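Long-range contacts in eukaryotic translation initiation factor 5A-2 (Arabidopsis thaliana, PDB 3HKS), which binds the ribosome between its exit and peptidyl sites and promotes translation elongation and termination, rescuing ribosomes stalled on polyproline and other difficult sequences: residues A[91-96]-A[147-152]; A[43-48]-A[72-77]. All blocks are in the same frame, centred on the assembly; numbering follows the deposited sequence.

Interaction 1: A[91-96]-A[147-152]; sequences PHVNRV and SVMSSM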
loop_
_atom_site.group_PDB
_atom_site.type_symbol
_atom_site.label_atom_id
_atom_site.label_comp_id
_atom_site.label_asym_id
_atom_site.label_seq_id
_atom_site.Cartn_x
_atom_site.Cartn_y
_atom_site.Cartn_z
ATOM N N PRO A 91 1.330 8.991 -4.737
ATOM C CA PRO A 91 1.544 8.630 -3.328
ATOM C C PRO A 91 2.815 7.798 -3.160
ATOM O O PRO A 91 3.141 6.987 -4.024
ATOM C CB PRO A 91 0.308 7.786 -3.000
ATOM C CG PRO A 91 -0.012 7.086 -4.305
ATOM C CD PRO A 91 0.338 8.110 -5.388
ATOM N N HIS A 92 3.547 8.018 -2.076
ATOM C CA HIS A 92 4.596 7.065 -1.696
ATOM C C HIS A 92 3.906 5.781 -1.238
ATOM O O HIS A 92 2.899 5.831 -0.522
ATOM C CB HIS A 92 5.445 7.610 -0.546
ATOM C CG HIS A 92 6.357 8.725 -0.939
ATOM N ND1 HIS A 92 7.484 8.529 -1.710
ATOM C CD2 HIS A 92 6.327 10.044 -0.642
ATOM C CE1 HIS A 92 8.103 9.683 -1.876
ATOM N NE2 HIS A 92 7.417 10.617 -1.244
ATOM N N VAL A 93 4.417 4.645 -1.689
ATOM C CA VAL A 93 3.880 3.349 -1.292
ATOM C C VAL A 93 5.052 2.514 -0.798
ATOM O O VAL A 93 6.025 2.312 -1.519
ATOM C CB VAL A 93 3.122 2.606 -2.445
ATOM C CG1 VAL A 93 2.579 1.242 -1.953
ATOM C CG2 VAL A 93 1.976 3.465 -2.994
ATOM N N ASN A 94 4.960 2.053 0.445
ATOM C CA ASN A 94 6.048 1.292 1.033
ATOM C C ASN A 94 5.603 -0.088 1.490
ATOM O O ASN A 94 4.451 -0.286 1.841
ATOM C CB ASN A 94 6.673 2.079 2.182
ATOM C CG ASN A 94 7.560 3.213 1.698
ATOM O OD1 ASN A 94 7.262 4.388 1.929
ATOM N ND2 ASN A 94 8.661 2.865 1.020
ATOM N N ARG A 95 6.522 -1.043 1.444
ATOM C CA ARG A 95 6.293 -2.359 2.009
ATOM C C ARG A 95 7.457 -2.636 2.952
ATOM O O ARG A 95 8.621 -2.596 2.537
ATOM C CB ARG A 95 6.161 -3.438 0.922
ATOM C CG ARG A 95 5.690 -4.816 1.453
ATOM C CD ARG A 95 5.430 -5.834 0.329
ATOM N NE ARG A 95 5.854 -7.184 0.720
ATOM C CZ ARG A 95 5.062 -8.255 0.785
ATOM N NH1 ARG A 95 3.778 -8.170 0.464
ATOM N NH2 ARG A 95 5.564 -9.427 1.163
ATOM N N VAL A 96 7.137 -2.853 4.227
ATOM C CA VAL A 96 8.144 -3.078 5.262
ATOM C C VAL A 96 7.837 -4.371 6.038
ATOM O O VAL A 96 6.687 -4.631 6.404
ATOM C CB VAL A 96 8.270 -1.848 6.208
ATOM C CG1 VAL A 96 9.344 -2.067 7.277
ATOM C CG2 VAL A 96 8.608 -0.592 5.416
ATOM N N SER A 147 4.550 -8.420 6.809
ATOM C CA SER A 147 4.708 -7.365 5.798
ATOM C C SER A 147 3.589 -6.337 5.914
ATOM O O SER A 147 2.421 -6.694 5.978
ATOM C CB SER A 147 4.716 -7.951 4.383
ATOM O OG SER A 147 5.680 -8.984 4.257
ATOM N N VAL A 148 3.963 -5.063 5.951
ATOM C CA VAL A 148 3.009 -3.969 6.060
ATOM C C VAL A 148 3.091 -3.092 4.805
ATOM O O VAL A 148 4.177 -2.636 4.416
ATOM C CB VAL A 148 3.260 -3.113 7.338
ATOM C CG1 VAL A 148 2.321 -1.903 7.389
ATOM C CG2 VAL A 148 3.122 -3.979 8.626
ATOM N N MET A 149 1.942 -2.868 4.171
ATOM C CA MET A 149 1.850 -1.911 3.065
ATOM C C MET A 149 1.322 -0.580 3.586
ATOM O O MET A 149 0.298 -0.535 4.252
ATOM C CB MET A 149 0.973 -2.446 1.934
ATOM C CG MET A 149 1.135 -1.653 0.604
ATOM S SD MET A 149 0.131 -2.339 -0.727
ATOM C CE MET A 149 -1.519 -2.060 -0.124
ATOM N N SER A 150 2.044 0.497 3.310
ATOM C CA SER A 150 1.649 1.814 3.808
ATOM C C SER A 150 1.631 2.885 2.716
ATOM O O SER A 150 2.512 2.941 1.858
ATOM C CB SER A 150 2.549 2.248 4.964
ATOM O OG SER A 150 3.869 2.441 4.510
ATOM N N SER A 151 0.608 3.730 2.763
ATOM C CA SER A 151 0.476 4.851 1.839
ATOM C C SER A 151 -0.508 5.842 2.424
ATOM O O SER A 151 -1.583 5.453 2.877
ATOM C CB SER A 151 -0.014 4.373 0.466
ATOM O OG SER A 151 0.168 5.359 -0.529
ATOM N N MET A 152 -0.109 7.116 2.432
ATOM C CA MET A 152 -0.984 8.232 2.790
ATOM C C MET A 152 -1.577 8.123 4.203
ATOM O O MET A 152 -2.755 8.420 4.426
ATOM C CB MET A 152 -2.064 8.417 1.712
ATOM C CG MET A 152 -1.466 8.815 0.348
ATOM S SD MET A 152 -2.692 9.204 -0.900
ATOM C CE MET A 152 -3.202 10.859 -0.443
HETATM O O HOH W 1 2.298 8.035 1.051
#
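His92 O is gripped by two donors. Ser151 OG gives it a hydrogen bond of 2.8 Å, tilted 35° out of the carbonyl plane. A water molecule donates the second bond and itself accepts from Met152 N, so it bridges the strand pair at its end. The hydroxyl of Ser151 reaches the carbonyl because OG lies anti to the backbone N (chi1 -165°). The same OG touches Pro91 CB at 3.5 Å and Val93 CG2 at 3.6 Å.

Beyond this point the two strands run antiparallel. Asn94 and Ser150 form one hydrogen-bonded pair, with Ser150 N to Asn94 O at 2.9 Å. Val96 and Val148 form the next, with Val148 N to Val96 O at 2.8 Å. Between them Arg95 faces Met149 as a non-hydrogen-bonded pair.

The guanidinium of Arg95 lies over Ser147, whose CB sits 3.6 Å from its plane, above the centre. Ser147 OG is hydrogen-bonded to Asp97 OD1. It lies 3.1 Å from Arg95 NH2, over the guanidinium face, where the direction does not suit a hydrogen bond. On the face that carries Arg95 and Met149, Val93 CG1 meets Met149 CG at 4.1 Å. Pro91 CB also packs against Met152 CG.

Two antiparallel neighbours of the C-terminal OB-fold beta barrel pair here. Their Pro91 and Met152 end reaches the N-terminal SH3-like domain, touching Val41 and Pro46.

Interaction 2: A[43-48]-A[72-77]; sequences KNRPCK and IFTAKK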
loop_
_atom_site.group_PDB
_atom_site.type_symbol
_atom_site.label_atom_id
_atom_site.label_comp_id
_atom_site.label_asym_id
_atom_site.label_seq_id
_atom_site.Cartn_x
_atom_site.Cartn_y
_atom_site.Cartn_z
ATOM N N LYS A 43 -9.073 11.256 -5.937
ATOM C CA LYS A 43 -10.031 11.516 -4.846
ATOM C C LYS A 43 -9.433 11.178 -3.474
ATOM O O LYS A 43 -10.082 10.530 -2.641
ATOM C CB LYS A 43 -11.348 10.747 -5.065
ATOM C CG LYS A 43 -11.879 10.747 -6.509
ATOM C CD LYS A 43 -13.022 11.723 -6.698
ATOM C CE LYS A 43 -14.361 11.064 -6.359
ATOM N NZ LYS A 43 -14.688 9.922 -7.280
ATOM N N ASN A 44 -8.190 11.622 -3.271
ATOM C CA ASN A 44 -7.420 11.425 -2.037
ATOM C C ASN A 44 -7.171 9.949 -1.679
ATOM O O ASN A 44 -6.941 9.617 -0.520
ATOM C CB ASN A 44 -8.033 12.232 -0.870
ATOM C CG ASN A 44 -6.982 12.691 0.169
ATOM O OD1 ASN A 44 -7.184 12.526 1.374
ATOM N ND2 ASN A 44 -5.871 13.285 -0.299
ATOM N N ARG A 45 -7.201 9.081 -2.690
ATOM C CA ARG A 45 -6.994 7.643 -2.504
ATOM C C ARG A 45 -5.759 7.181 -3.275
ATOM O O ARG A 45 -5.590 7.535 -4.429
ATOM C CB ARG A 45 -8.229 6.830 -2.946
ATOM C CG ARG A 45 -9.510 7.104 -2.151
ATOM C CD ARG A 45 -9.359 6.742 -0.659
ATOM N NE ARG A 45 -8.911 5.362 -0.508
ATOM C CZ ARG A 45 -8.409 4.838 0.607
ATOM N NH1 ARG A 45 -8.277 5.577 1.701
ATOM N NH2 ARG A 45 -8.030 3.566 0.620
ATOM N N PRO A 46 -4.878 6.409 -2.621
ATOM C CA PRO A 46 -3.716 5.874 -3.353
ATOM C C PRO A 46 -4.113 4.699 -4.246
ATOM O O PRO A 46 -4.656 3.712 -3.758
ATOM C CB PRO A 46 -2.755 5.444 -2.233
ATOM C CG PRO A 46 -3.675 5.162 -1.018
ATOM C CD PRO A 46 -4.890 6.042 -1.184
ATOM N N CYS A 47 -3.862 4.813 -5.554
ATOM C CA CYS A 47 -4.299 3.792 -6.494
ATOM C C CYS A 47 -3.153 3.325 -7.360
ATOM O O CYS A 47 -2.268 4.111 -7.682
ATOM C CB CYS A 47 -5.430 4.309 -7.385
ATOM S SG CYS A 47 -6.782 5.086 -6.527
ATOM N N LYS A 48 -3.175 2.050 -7.746
ATOM C CA LYS A 48 -2.203 1.535 -8.708
ATOM C C LYS A 48 -2.773 1.677 -10.101
ATOM O O LYS A 48 -3.903 1.277 -10.350
ATOM C CB LYS A 48 -1.840 0.070 -8.448
ATOM C CG LYS A 48 -0.967 -0.511 -9.562
ATOM C CD LYS A 48 -0.410 -1.880 -9.255
ATOM C CE LYS A 48 1.062 -1.751 -8.889
ATOM N NZ LYS A 48 1.847 -2.974 -9.191
ATOM N N ILE A 72 -5.441 0.842 -3.623
ATOM C CA ILE A 72 -4.541 -0.222 -3.127
ATOM C C ILE A 72 -4.982 -0.900 -1.816
ATOM O O ILE A 72 -4.477 -1.964 -1.469
ATOM C CB ILE A 72 -3.040 0.219 -3.055
ATOM C CG1 ILE A 72 -2.777 1.156 -1.873
ATOM C CG2 ILE A 72 -2.571 0.810 -4.409
ATOM C CD1 ILE A 72 -1.278 1.469 -1.641
ATOM N N PHE A 73 -5.928 -0.281 -1.110
ATOM C CA PHE A 73 -6.476 -0.843 0.123
ATOM C C PHE A 73 -7.893 -1.398 -0.059
ATOM O O PHE A 73 -8.227 -2.425 0.528
ATOM C CB PHE A 73 -6.464 0.191 1.255
ATOM C CG PHE A 73 -5.087 0.655 1.639
ATOM C CD1 PHE A 73 -4.196 -0.212 2.267
ATOM C CD2 PHE A 73 -4.677 1.956 1.368
ATOM C CE1 PHE A 73 -2.926 0.209 2.616
ATOM C CE2 PHE A 73 -3.407 2.388 1.721
ATOM C CZ PHE A 73 -2.531 1.516 2.344
ATOM N N THR A 74 -8.717 -0.728 -0.865
ATOM C CA THR A 74 -10.131 -1.097 -1.004
ATOM C C THR A 74 -10.423 -1.871 -2.287
ATOM O O THR A 74 -11.497 -2.476 -2.425
ATOM C CB THR A 74 -11.081 0.119 -0.905
ATOM O OG1 THR A 74 -11.021 0.881 -2.116
ATOM C CG2 THR A 74 -10.731 1.011 0.288
ATOM N N ALA A 75 -9.464 -1.857 -3.218
ATOM C CA ALA A 75 -9.609 -2.530 -4.515
ATOM C C ALA A 75 -10.686 -1.915 -5.427
ATOM O O ALA A 75 -11.012 -2.474 -6.479
ATOM C CB ALA A 75 -9.843 -4.045 -4.330
ATOM N N LYS A 76 -11.232 -0.770 -5.026
ATOM C CA LYS A 76 -12.175 -0.050 -5.880
ATOM C C LYS A 76 -11.468 0.605 -7.074
ATOM O O LYS A 76 -10.355 1.127 -6.945
ATOM C CB LYS A 76 -12.963 0.983 -5.071
ATOM C CG LYS A 76 -13.990 0.339 -4.133
ATOM C CD LYS A 76 -14.590 1.375 -3.166
ATOM C CE LYS A 76 -15.639 0.747 -2.243
ATOM N NZ LYS A 76 -16.282 1.795 -1.387
ATOM N N LYS A 77 -12.122 0.552 -8.230
ATOM C CA LYS A 77 -11.613 1.160 -9.452
ATOM C C LYS A 77 -11.936 2.646 -9.445
ATOM O O LYS A 77 -13.078 3.025 -9.179
ATOM C CB LYS A 77 -12.228 0.488 -10.680
ATOM C CG LYS A 77 -11.888 1.148 -12.020
ATOM C CD LYS A 77 -12.138 0.201 -13.190
ATOM C CE LYS A 77 -13.598 0.221 -13.636
ATOM N NZ LYS A 77 -13.913 -0.948 -14.532
#
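The backbones of Pro46 and Ile72 meet through one nearly straight hydrogen bond, Ile72 N to Pro46 O at 3.0 Å, with an angle of 171° at the hydrogen. Lys48 pairs with Ile70, so this bond carries the pairing one step past the end of strand 64-71.

Ile72 then packs along the strand with both branches of its side chain. CG2 rests 3.6 Å from Lys48 N and also lies near Pro46 O. CG1 sits between the backbone N and the carbonyl carbon (chi1 75°) and approaches Pro46 CG at 4.2 Å. The same CG1 lies over one face of the Phe73 ring, offset toward its rim. Pro46 CG also meets Phe73 CE2 at 3.9 Å, and the two side chains cross at about a right angle.

Arg45 folds back toward the loop. Its chain is bent at chi2 and chi3, which brings Pro46 CD above the centre of one guanidinium face. NH2 reaches Thr74 CG2 at 3.7 Å. Phe73 CB lies in plane at the guanidinium edge, 3.8 Å from NH2. The guanidinium and the Phe73 ring are turned 60° apart. Arg45 NE forms a salt bridge to Asp71 OD2, and NH1 one to Glu154 OE1. NH2 is also hydrogen-bonded just outside the two segments. Asp71 OD1 accepts from Phe73 N and Thr74 N, so one carboxylate holds the turn and orients the guanidinium.

In the N-terminal SH3-like domain, the connection between strands 64-71 and 77-83 here folds over the start of strand 45-55. Strand 142-151 of the other domain packs on Ile72, Phe73 and Pro46.

How the interactions relate
Interaction 2 closes before interaction 1 opens along the chain, and their centres lie 13 Å apart. Interaction 2 is in the four-stranded sheet of the SH3-like domain, at strand 45-55 and the loop after strand 64-71. Interaction 1 belongs to another sheet. There strand 87-103 pairs with 26-30 as well as with 142-151, so it runs from one domain into the other. The two contacts touch directly: Met149 CE lies 3.3 Å from Ile72 O, and Ser151 OG lies 3.4 Å from Pro46 CB. Met152 CE also reaches Asn44 ND2. Both lie at the domain junction, and their packing probably helps set how the SH3-like and OB-fold domains are placed relative to each other.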